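Local coordinates for protein diguanylate cyclase with PAS/PAC sensor (Marinobacter aquaeolei, PDB 3H9W) that probably makes the second messenger cyclic di-GMP from two molecules of GTP, this chain being its N-terminal PAS sensor domain, at residues Ile9-Gln12 / Thr13-Phe16; Val37-Trp40 / Ala41-His45; Val53-Cys56 / Val57-Glu61. All coordinates share one frame; numbering follows the deposited sequence.

Contact 1. Residues Ile9-Gln12 / Thr13-Phe16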
ATOM      1  N   ILE A   9     -10.350  -5.487   2.867  1.00 19.62           N
ATOM      2  CA  ILE A   9     -11.149  -6.365   3.715  1.00 24.24           C
ATOM      3  C   ILE A   9     -12.284  -5.596   4.384  1.00 27.90           C
ATOM      4  O   ILE A   9     -12.067  -4.528   4.959  1.00 30.91           O
ATOM      5  CB  ILE A   9     -10.295  -6.993   4.842  1.00 25.99           C
ATOM      6  CG1 ILE A   9      -9.339  -8.038   4.267  1.00 24.49           C
ATOM      7  CG2 ILE A   9     -11.206  -7.618   5.900  1.00 25.29           C
ATOM      8  CD1 ILE A   9      -9.998  -9.342   3.921  1.00 47.04           C
ATOM      9  N   ASN A  10     -13.491  -6.143   4.307  1.00 30.35           N
ATOM     10  CA  ASN A  10     -14.655  -5.532   4.942  1.00 28.47           C
ATOM     11  C   ASN A  10     -14.532  -5.917   6.412  1.00 26.89           C
ATOM     12  O   ASN A  10     -14.592  -7.092   6.754  1.00 26.53           O
ATOM     13  CB  ASN A  10     -15.944  -6.107   4.339  1.00 32.31           C
ATOM     14  CG  ASN A  10     -17.197  -5.567   5.003  1.00 42.94           C
ATOM     15  OD1 ASN A  10     -17.466  -5.847   6.170  1.00 51.20           O
ATOM     16  ND2 ASN A  10     -17.968  -4.786   4.260  1.00 43.03           N
ATOM     17  N   TRP A  11     -14.341  -4.925   7.274  1.00 27.72           N
ATOM     18  CA  TRP A  11     -14.168  -5.161   8.698  1.00 33.08           C
ATOM     19  C   TRP A  11     -15.315  -5.921   9.361  1.00 33.64           C
ATOM     20  O   TRP A  11     -15.084  -6.822  10.167  1.00 32.02           O
ATOM     21  CB  TRP A  11     -13.944  -3.830   9.417  1.00 32.81           C
ATOM     22  CG  TRP A  11     -13.717  -3.967  10.891  1.00 40.44           C
ATOM     23  CD1 TRP A  11     -14.552  -3.557  11.895  1.00 40.81           C
ATOM     24  CD2 TRP A  11     -12.577  -4.553  11.533  1.00 33.38           C
ATOM     25  NE1 TRP A  11     -14.000  -3.850  13.120  1.00 41.10           N
ATOM     26  CE2 TRP A  11     -12.790  -4.464  12.926  1.00 34.86           C
ATOM     27  CE3 TRP A  11     -11.398  -5.147  11.066  1.00 33.68           C
ATOM     28  CZ2 TRP A  11     -11.864  -4.944  13.858  1.00 36.27           C
ATOM     29  CZ3 TRP A  11     -10.477  -5.625  11.993  1.00 29.26           C
ATOM     30  CH2 TRP A  11     -10.718  -5.522  13.375  1.00 33.74           C
ATOM     31  N   GLN A  12     -16.546  -5.567   9.015  1.00 32.73           N
ATOM     32  CA  GLN A  12     -17.717  -6.211   9.608  1.00 36.61           C
ATOM     33  C   GLN A  12     -17.798  -7.708   9.327  1.00 37.39           C
ATOM     34  O   GLN A  12     -17.993  -8.505  10.241  1.00 39.87           O
ATOM     35  CB  GLN A  12     -18.994  -5.529   9.113  1.00 42.25           C
ATOM     36  CG  GLN A  12     -20.202  -5.779   9.997  1.00 58.20           C
ATOM     37  CD  GLN A  12     -19.924  -5.434  11.450  1.00 59.69           C
ATOM     38  OE1 GLN A  12     -19.456  -4.335  11.762  1.00 61.66           O
ATOM     39  NE2 GLN A  12     -20.214  -6.369  12.348  1.00 59.81           N
ATOM     40  N   THR A  13     -17.644  -8.088   8.065  1.00 35.05           N
ATOM     41  CA  THR A  13     -17.717  -9.493   7.676  1.00 31.46           C
ATOM     42  C   THR A  13     -16.345 -10.165   7.640  1.00 38.26           C
ATOM     43  O   THR A  13     -16.246 -11.395   7.603  1.00 33.89           O
ATOM     44  CB  THR A  13     -18.343  -9.637   6.288  1.00 37.02           C
ATOM     45  OG1 THR A  13     -17.495  -9.008   5.321  1.00 36.05           O
ATOM     46  CG2 THR A  13     -19.710  -8.971   6.250  1.00 37.42           C
HETATM   47  N   MSE A  14     -15.294  -9.351   7.654  1.00 27.79           N
HETATM   48  CA  MSE A  14     -13.923  -9.845   7.596  1.00 26.95           C
HETATM   49  C   MSE A  14     -13.698 -10.622   6.305  1.00 26.81           C
HETATM   50  O   MSE A  14     -12.912 -11.568   6.262  1.00 32.90           O
HETATM   51  CB  MSE A  14     -13.611 -10.735   8.801  1.00 27.86           C
HETATM   52  CG  MSE A  14     -13.544  -9.986  10.123  1.00 39.75           C
HETATM   53 SE   MSE A  14     -12.278  -8.514  10.106  1.00 48.17          SE
HETATM   54  CE  MSE A  14     -10.682  -9.488  10.620  1.00 42.14           C
ATOM     55  N   ALA A  15     -14.393 -10.218   5.251  1.00 23.27           N
ATOM     56  CA  ALA A  15     -14.254 -10.876   3.962  1.00 23.00           C
ATOM     57  C   ALA A  15     -13.491  -9.969   3.001  1.00 28.13           C
ATOM     58  O   ALA A  15     -13.516  -8.746   3.137  1.00 30.43           O
ATOM     59  CB  ALA A  15     -15.626 -11.202   3.389  1.00 31.94           C
ATOM     60  N   PHE A  16     -12.808 -10.572   2.035  1.00 25.08           N
ATOM     61  CA  PHE A  16     -12.057  -9.808   1.049  1.00 25.51           C
ATOM     62  C   PHE A  16     -13.011  -9.166   0.052  1.00 32.82           C
ATOM     63  O   PHE A  16     -13.836  -9.848  -0.557  1.00 32.22           O
ATOM     64  CB  PHE A  16     -11.080 -10.714   0.295  1.00 24.24           C
ATOM     65  CG  PHE A  16      -9.750 -10.876   0.974  1.00 24.99           C
ATOM     66  CD1 PHE A  16      -8.784  -9.876   0.882  1.00 24.80           C
ATOM     67  CD2 PHE A  16      -9.463 -12.021   1.709  1.00 26.89           C
ATOM     68  CE1 PHE A  16      -7.550 -10.017   1.508  1.00 25.19           C
ATOM     69  CE2 PHE A  16      -8.230 -12.173   2.341  1.00 28.85           C
ATOM     70  CZ  PHE A  16      -7.271 -11.171   2.243  1.00 23.45           C
TER

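Contact 2. Residues Val37-Trp40 / Ala41-His45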
ATOM      1  N   VAL A  37     -10.405 -13.372   5.786  1.00 21.83           N
ATOM      2  CA  VAL A  37      -9.202 -13.324   6.598  1.00 20.38           C
ATOM      3  C   VAL A  37      -8.765 -14.726   6.994  1.00 20.65           C
ATOM      4  O   VAL A  37      -7.572 -14.996   7.168  1.00 22.36           O
ATOM      5  CB  VAL A  37      -9.432 -12.481   7.865  1.00 28.07           C
ATOM      6  CG1 VAL A  37      -9.680 -11.031   7.473  1.00 31.19           C
ATOM      7  CG2 VAL A  37     -10.624 -13.024   8.642  1.00 30.67           C
ATOM      8  N   GLU A  38      -9.735 -15.624   7.131  1.00 28.68           N
ATOM      9  CA  GLU A  38      -9.447 -17.003   7.504  1.00 24.37           C
ATOM     10  C   GLU A  38      -8.518 -17.642   6.477  1.00 25.66           C
ATOM     11  O   GLU A  38      -7.621 -18.414   6.827  1.00 26.33           O
ATOM     12  CB  GLU A  38     -10.758 -17.795   7.603  1.00 33.59           C
ATOM     13  CG  GLU A  38     -10.612 -19.194   8.185  1.00 49.80           C
ATOM     14  CD  GLU A  38     -11.956 -19.891   8.365  1.00 57.09           C
ATOM     15  OE1 GLU A  38     -12.587 -20.256   7.348  1.00 61.34           O
ATOM     16  OE2 GLU A  38     -12.385 -20.062   9.524  1.00 58.84           O
ATOM     17  N   ASP A  39      -8.734 -17.320   5.205  1.00 25.35           N
ATOM     18  CA  ASP A  39      -7.900 -17.868   4.132  1.00 28.82           C
ATOM     19  C   ASP A  39      -6.482 -17.315   4.254  1.00 27.60           C
ATOM     20  O   ASP A  39      -5.496 -18.030   4.073  1.00 24.11           O
ATOM     21  CB  ASP A  39      -8.482 -17.500   2.765  1.00 26.88           C
ATOM     22  CG  ASP A  39      -9.860 -18.097   2.537  1.00 30.65           C
ATOM     23  OD1 ASP A  39      -9.992 -19.335   2.632  1.00 32.79           O
ATOM     24  OD2 ASP A  39     -10.804 -17.329   2.253  1.00 29.65           O
ATOM     25  N   TRP A  40      -6.396 -16.026   4.552  1.00 22.25           N
ATOM     26  CA  TRP A  40      -5.118 -15.344   4.723  1.00 23.15           C
ATOM     27  C   TRP A  40      -4.358 -15.964   5.895  1.00 23.18           C
ATOM     28  O   TRP A  40      -3.157 -16.230   5.804  1.00 20.34           O
ATOM     29  CB  TRP A  40      -5.390 -13.860   4.981  1.00 22.90           C
ATOM     30  CG  TRP A  40      -4.221 -13.067   5.465  1.00 22.78           C
ATOM     31  CD1 TRP A  40      -3.161 -12.619   4.729  1.00 23.89           C
ATOM     32  CD2 TRP A  40      -4.007 -12.605   6.800  1.00 21.04           C
ATOM     33  NE1 TRP A  40      -2.299 -11.901   5.526  1.00 23.19           N
ATOM     34  CE2 TRP A  40      -2.793 -11.880   6.804  1.00 25.52           C
ATOM     35  CE3 TRP A  40      -4.724 -12.734   7.997  1.00 24.58           C
ATOM     36  CZ2 TRP A  40      -2.279 -11.286   7.960  1.00 24.87           C
ATOM     37  CZ3 TRP A  40      -4.211 -12.141   9.150  1.00 29.96           C
ATOM     38  CH2 TRP A  40      -3.000 -11.428   9.120  1.00 25.16           C
ATOM     39  N   ALA A  41      -5.069 -16.197   6.995  1.00 21.36           N
ATOM     40  CA  ALA A  41      -4.474 -16.782   8.199  1.00 25.17           C
ATOM     41  C   ALA A  41      -4.030 -18.232   8.001  1.00 26.82           C
ATOM     42  O   ALA A  41      -3.017 -18.667   8.557  1.00 26.80           O
ATOM     43  CB  ALA A  41      -5.471 -16.697   9.361  1.00 24.10           C
ATOM     44  N   THR A  42      -4.791 -18.982   7.214  1.00 27.81           N
ATOM     45  CA  THR A  42      -4.466 -20.379   6.961  1.00 26.48           C
ATOM     46  C   THR A  42      -3.258 -20.553   6.048  1.00 27.43           C
ATOM     47  O   THR A  42      -2.410 -21.409   6.286  1.00 26.21           O
ATOM     48  CB  THR A  42      -5.678 -21.110   6.349  1.00 32.56           C
ATOM     49  OG1 THR A  42      -6.722 -21.190   7.329  1.00 26.62           O
ATOM     50  CG2 THR A  42      -5.298 -22.515   5.899  1.00 33.31           C
ATOM     51  N   ARG A  43      -3.182 -19.730   5.009  1.00 26.57           N
ATOM     52  CA  ARG A  43      -2.096 -19.804   4.035  1.00 22.19           C
ATOM     53  C   ARG A  43      -0.860 -19.067   4.532  1.00 26.23           C
ATOM     54  O   ARG A  43      -0.357 -18.140   3.892  1.00 23.22           O
ATOM     55  CB  ARG A  43      -2.593 -19.220   2.714  1.00 21.02           C
ATOM     56  CG  ARG A  43      -3.780 -20.006   2.188  1.00 19.82           C
ATOM     57  CD  ARG A  43      -4.524 -19.306   1.061  1.00 27.08           C
ATOM     58  NE  ARG A  43      -5.692 -20.095   0.677  1.00 25.08           N
ATOM     59  CZ  ARG A  43      -6.555 -19.752  -0.271  1.00 30.69           C
ATOM     60  NH1 ARG A  43      -6.390 -18.622  -0.950  1.00 22.90           N
ATOM     61  NH2 ARG A  43      -7.584 -20.547  -0.542  1.00 35.27           N
HETATM   62  N   MSE A  44      -0.355 -19.518   5.674  1.00 24.14           N
HETATM   63  CA  MSE A  44       0.790 -18.894   6.306  1.00 22.71           C
HETATM   64  C   MSE A  44       1.609 -19.942   7.056  1.00 25.09           C
HETATM   65  O   MSE A  44       1.083 -20.973   7.474  1.00 26.87           O
HETATM   66  CB  MSE A  44       0.273 -17.831   7.277  1.00 26.04           C
HETATM   67  CG  MSE A  44       1.308 -16.899   7.848  1.00 26.46           C
HETATM   68 SE   MSE A  44       0.454 -15.700   9.095  1.00 35.28          SE
HETATM   69  CE  MSE A  44      -0.600 -14.648   7.838  1.00 26.77           C
ATOM     70  N   HIS A  45       2.897 -19.671   7.216  1.00 22.89           N
ATOM     71  CA  HIS A  45       3.803 -20.574   7.927  1.00 28.66           C
ATOM     72  C   HIS A  45       3.299 -20.743   9.364  1.00 31.24           C
ATOM     73  O   HIS A  45       2.834 -19.783   9.981  1.00 25.18           O
ATOM     74  CB  HIS A  45       5.206 -19.972   7.915  1.00 25.27           C
ATOM     75  CG  HIS A  45       6.271 -20.899   8.408  1.00 29.79           C
ATOM     76  ND1 HIS A  45       6.368 -21.288   9.726  1.00 27.12           N
ATOM     77  CD2 HIS A  45       7.289 -21.509   7.757  1.00 28.50           C
ATOM     78  CE1 HIS A  45       7.403 -22.097   9.867  1.00 36.15           C
ATOM     79  NE2 HIS A  45       7.979 -22.248   8.688  1.00 31.91           N
TER
HETATM   80  O   HOH W   1      -1.497 -15.565   3.607  1.00 22.04           O

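Contact 3. Residues Val53-Cys56 / Val57-Glu61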
ATOM      1  N   VAL A  53      -1.413 -13.115  13.164  1.00 24.35           N
ATOM      2  CA  VAL A  53      -2.849 -12.962  13.312  1.00 20.76           C
ATOM      3  C   VAL A  53      -3.194 -12.090  14.520  1.00 20.71           C
ATOM      4  O   VAL A  53      -3.943 -11.120  14.399  1.00 24.87           O
ATOM      5  CB  VAL A  53      -3.529 -14.344  13.439  1.00 30.59           C
ATOM      6  CG1 VAL A  53      -5.041 -14.180  13.525  1.00 38.81           C
ATOM      7  CG2 VAL A  53      -3.160 -15.204  12.240  1.00 28.92           C
ATOM      8  N   ASN A  54      -2.637 -12.415  15.683  1.00 22.63           N
ATOM      9  CA  ASN A  54      -2.919 -11.635  16.889  1.00 24.84           C
ATOM     10  C   ASN A  54      -2.464 -10.184  16.767  1.00 26.49           C
ATOM     11  O   ASN A  54      -3.165  -9.268  17.198  1.00 24.06           O
ATOM     12  CB  ASN A  54      -2.252 -12.272  18.114  1.00 33.47           C
ATOM     13  CG  ASN A  54      -2.826 -13.635  18.447  1.00 47.52           C
ATOM     14  OD1 ASN A  54      -4.039 -13.848  18.358  1.00 45.63           O
ATOM     15  ND2 ASN A  54      -1.959 -14.562  18.849  1.00 49.82           N
ATOM     16  N   PHE A  55      -1.287  -9.981  16.189  1.00 24.16           N
ATOM     17  CA  PHE A  55      -0.759  -8.639  16.010  1.00 22.80           C
ATOM     18  C   PHE A  55      -1.697  -7.825  15.112  1.00 23.92           C
ATOM     19  O   PHE A  55      -2.157  -6.750  15.494  1.00 27.56           O
ATOM     20  CB  PHE A  55       0.651  -8.704  15.396  1.00 22.47           C
ATOM     21  CG  PHE A  55       1.219  -7.360  15.038  1.00 21.22           C
ATOM     22  CD1 PHE A  55       1.592  -6.455  16.029  1.00 25.84           C
ATOM     23  CD2 PHE A  55       1.324  -6.975  13.711  1.00 21.63           C
ATOM     24  CE1 PHE A  55       2.052  -5.182  15.697  1.00 29.37           C
ATOM     25  CE2 PHE A  55       1.782  -5.705  13.368  1.00 25.30           C
ATOM     26  CZ  PHE A  55       2.144  -4.809  14.360  1.00 25.62           C
ATOM     27  N   CYS A  56      -2.011  -8.343  13.930  1.00 21.88           N
ATOM     28  CA  CYS A  56      -2.883  -7.605  13.019  1.00 21.04           C
ATOM     29  C   CYS A  56      -4.265  -7.318  13.599  1.00 29.65           C
ATOM     30  O   CYS A  56      -4.813  -6.234  13.403  1.00 26.73           O
ATOM     31  CB  CYS A  56      -3.002  -8.342  11.681  1.00 25.95           C
ATOM     32  SG  CYS A  56      -1.457  -8.321  10.732  1.00 25.47           S
ATOM     33  N   VAL A  57      -4.826  -8.285  14.313  1.00 29.75           N
ATOM     34  CA  VAL A  57      -6.129  -8.102  14.932  1.00 31.59           C
ATOM     35  C   VAL A  57      -6.081  -6.953  15.938  1.00 31.69           C
ATOM     36  O   VAL A  57      -6.910  -6.043  15.902  1.00 34.32           O
ATOM     37  CB  VAL A  57      -6.571  -9.383  15.661  1.00 36.69           C
ATOM     38  CG1 VAL A  57      -7.788  -9.101  16.528  1.00 48.57           C
ATOM     39  CG2 VAL A  57      -6.896 -10.458  14.646  1.00 40.11           C
ATOM     40  N   LYS A  58      -5.100  -7.000  16.830  1.00 32.13           N
ATOM     41  CA  LYS A  58      -4.940  -5.975  17.856  1.00 33.86           C
ATOM     42  C   LYS A  58      -4.769  -4.579  17.261  1.00 32.81           C
ATOM     43  O   LYS A  58      -5.410  -3.628  17.701  1.00 33.66           O
ATOM     44  CB  LYS A  58      -3.734  -6.303  18.739  1.00 31.89           C
ATOM     45  CG  LYS A  58      -3.522  -5.341  19.906  1.00 46.04           C
ATOM     46  CD  LYS A  58      -4.678  -5.397  20.899  1.00 58.50           C
ATOM     47  CE  LYS A  58      -4.420  -4.495  22.098  1.00 54.13           C
ATOM     48  NZ  LYS A  58      -4.237  -3.077  21.679  1.00 59.57           N
ATOM     49  N   GLN A  59      -3.901  -4.454  16.263  1.00 26.60           N
ATOM     50  CA  GLN A  59      -3.665  -3.160  15.639  1.00 23.50           C
ATOM     51  C   GLN A  59      -4.879  -2.649  14.878  1.00 29.06           C
ATOM     52  O   GLN A  59      -5.194  -1.457  14.925  1.00 32.49           O
ATOM     53  CB  GLN A  59      -2.449  -3.237  14.710  1.00 23.43           C
ATOM     54  CG  GLN A  59      -1.161  -3.580  15.447  1.00 25.55           C
ATOM     55  CD  GLN A  59      -0.850  -2.593  16.557  1.00 31.15           C
ATOM     56  OE1 GLN A  59      -0.594  -1.418  16.303  1.00 35.74           O
ATOM     57  NE2 GLN A  59      -0.885  -3.064  17.796  1.00 34.48           N
ATOM     58  N   SER A  60      -5.561  -3.549  14.177  1.00 28.81           N
ATOM     59  CA  SER A  60      -6.749  -3.177  13.418  1.00 30.40           C
ATOM     60  C   SER A  60      -7.856  -2.667  14.342  1.00 30.09           C
ATOM     61  O   SER A  60      -8.452  -1.621  14.088  1.00 31.98           O
ATOM     62  CB  SER A  60      -7.260  -4.376  12.616  1.00 31.46           C
ATOM     63  OG  SER A  60      -6.321  -4.755  11.621  1.00 32.18           O
ATOM     64  N   GLU A  61      -8.124  -3.406  15.413  1.00 32.61           N
ATOM     65  CA  GLU A  61      -9.156  -3.020  16.367  1.00 40.88           C
ATOM     66  C   GLU A  61      -8.859  -1.647  16.967  1.00 42.80           C
ATOM     67  O   GLU A  61      -9.775  -0.898  17.299  1.00 41.44           O
ATOM     68  CB  GLU A  61      -9.259  -4.053  17.490  1.00 41.20           C
ATOM     69  CG  GLU A  61      -9.598  -5.459  17.023  1.00 44.97           C
ATOM     70  CD  GLU A  61      -9.769  -6.422  18.180  1.00 55.11           C
ATOM     71  OE1 GLU A  61      -8.923  -6.399  19.102  1.00 51.68           O
ATOM     72  OE2 GLU A  61     -10.741  -7.209  18.167  1.00 57.65           O
TER

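Contact 1. Residues Ile9-Gln12 / Thr13-Phe16
Ile9 lays its CD1 methyl over one face of the Phe16 ring, a CH-pi contact near the ring centre. CG1 of Ile9 lies anti to the carbonyl carbon (chi1 -71°), the branch that carries the chain end across to the aromatic, while CG2 turns the other way, 4.4 Å from the selenium SE of Met14. Ile9 and Phe16 form an antiparallel non-hydrogen-bonded pair, which puts their side chains close together on one face of the sheet, where the isoleucine methyl can meet the flat ring. A serine in place of Phe16 would probably take away the ring face under CD1 of Ile9 and open a gap there, with Val37 still beside the methyl.

At the next pair the backbone takes over: Asn10 N donates to Ala15 O at 2.9 Å, a nearly straight bond. The amide oxygen of Asn10 then reaches round the bend, where OD1 accepts from Thr13 N at 2.9 Å, the donor tilted 26° from the carbonyl plane. Asparagine suits the spot because its short side chain can act as a second carbonyl beside the turn.

This is the tip of the hairpin joining strands 5-10 and 15-19, the first two strands of the PAS fold. Trp11, Gln12 and Thr13 have right-handed helical backbones and Met14 a left-handed one (phi 61°), a pattern familiar from four-residue hairpin loops. The Trp11 and Met14 side chains run side by side in the same direction. SE comes obliquely to the indole, 3.6 Å from Trp11 CE3, as a Met-aromatic contact.

Further out, strand 96-105 flanks the other side of strand 5-10: Ile9 makes backbone hydrogen bonds to Leu99 and Trp11 to Glu97. Val37 touches the side chains of Ile9 and Met14, while the backbones of Phe16 and Lys35 are hydrogen-bonded.

Contact 2. Residues Val37-Trp40 / Ala41-His45
Met44 sets its terminal CE methyl over one face of the Trp40 indole, displaced from the ring centre and 3.7 Å from CE2. The chain of this selenomethionine runs extended to SE and bends only at the last torsion (chi3 -69°), which brings the methyl back over the six-membered ring as a CH-pi contact. A long, flexible side chain such as methionine's, here with selenium in place of sulfur, suits this place, since it must reach back to the helix from a residue that has already left it.

Within the helix, Ala41 N bonds to Val37 O in the usual i to i+4 pattern. Glu38 O is gripped twice, by Thr42 N at 2.9 Å and by Thr42 OG1 at 3.0 Å, from opposite faces of the carbonyl plane. A threonine on an exposed helical face thus satisfies its own hydroxyl while adding a second bond to the carbonyl one turn back.

Helical backbone ends at Arg43, the centre of an inverse gamma turn. One water closes the end, donating to Trp40 O and to Arg43 O, each at 2.8 Å. Asp39 OD1 lies 4.2 Å from Arg43 NH2, far off the plane of the guanidinium; the two side chains run alongside each other, and the opposite charges probably attract, but no N-H points at the oxygen. Their strongest partners lie elsewhere: OD2 of Asp39 accepts from the backbone N atoms of Lys35 and Ser36, just before the helix, and Arg43 reaches Ser33 OG and makes cation-pi contacts with Trp29 and Trp34.

His45, at the N-cap of the following helix 46-61, caps Glu47 N through ND1. Trp40 meets Val52 and Cys56 of that helix, while its NE1 bonds to Tyr70 OH on strand 66-73, so helix 37-42 is tied to both.

Contact 3. Residues Val53-Cys56 / Val57-Glu61
Gln59 passes its CG methylene over one face of the Phe55 ring, 3.6 Å from CE1, with the contact shifted toward the ring's rim. CG of Phe55 stands anti to the backbone N (chi1 174°), which swings the ring along the helix toward the next turn. The side-chain amide of Gln59 ends up almost parallel to the ring, the planes 7° apart. Glutamine fits here because its aliphatic stem can lie against the aromatic while its polar end stays outward of it.

The tighter part lies on the buried flank. Cys56 O accepts two bonds from Ser60, from N at 2.9 Å and from OG at 2.8 Å, reaching the carbonyl from opposite faces of its plane. The small serine can turn its hydroxyl back to the helix and so is satisfied inside the protein. Beside it, Val57 CG2 lies 3.0 Å from Val53 O, a close fit, and 4.3 Å from Val53 CG1.

The other side is loose. Asn54 and Lys58 are exposed and meet mainly through the Lys58 N to Asn54 O backbone bond, the lysine chain leading away from the helix.

Helix 46-61 packs across its neighbours here: Cys56 touches Trp40 and His66, Val53 touches Ala41 of helix 37-42, and Ser60 touches both Trp11 of the hairpin tip and His66 on strand 66-73.

In the fold
All three contacts are local, but they differ in depth and element. Contact 1 is a surface hairpin tip; contact 2 also counts as surface, though its centre is nearer the middle of the domain; contact 3 is partly buried within one helix. Turn-specific bonds mark contact 1, whereas the helical contacts share i to i+4 bonds and hydroxyls returned to the backbone. Contacts 1 and 2 both pair a tryptophan with a selenomethionine, through selenium and methyl respectively; contact 3 lays a glutamine stem on a phenylalanine. Met14 O probably bonds to Val37 N, Trp11 CZ3 packs 3.5 Å from Ser60 CB, and Trp40 CH2 lies 3.8 Å from Cys56 SG, so hairpin and both helices meet pairwise.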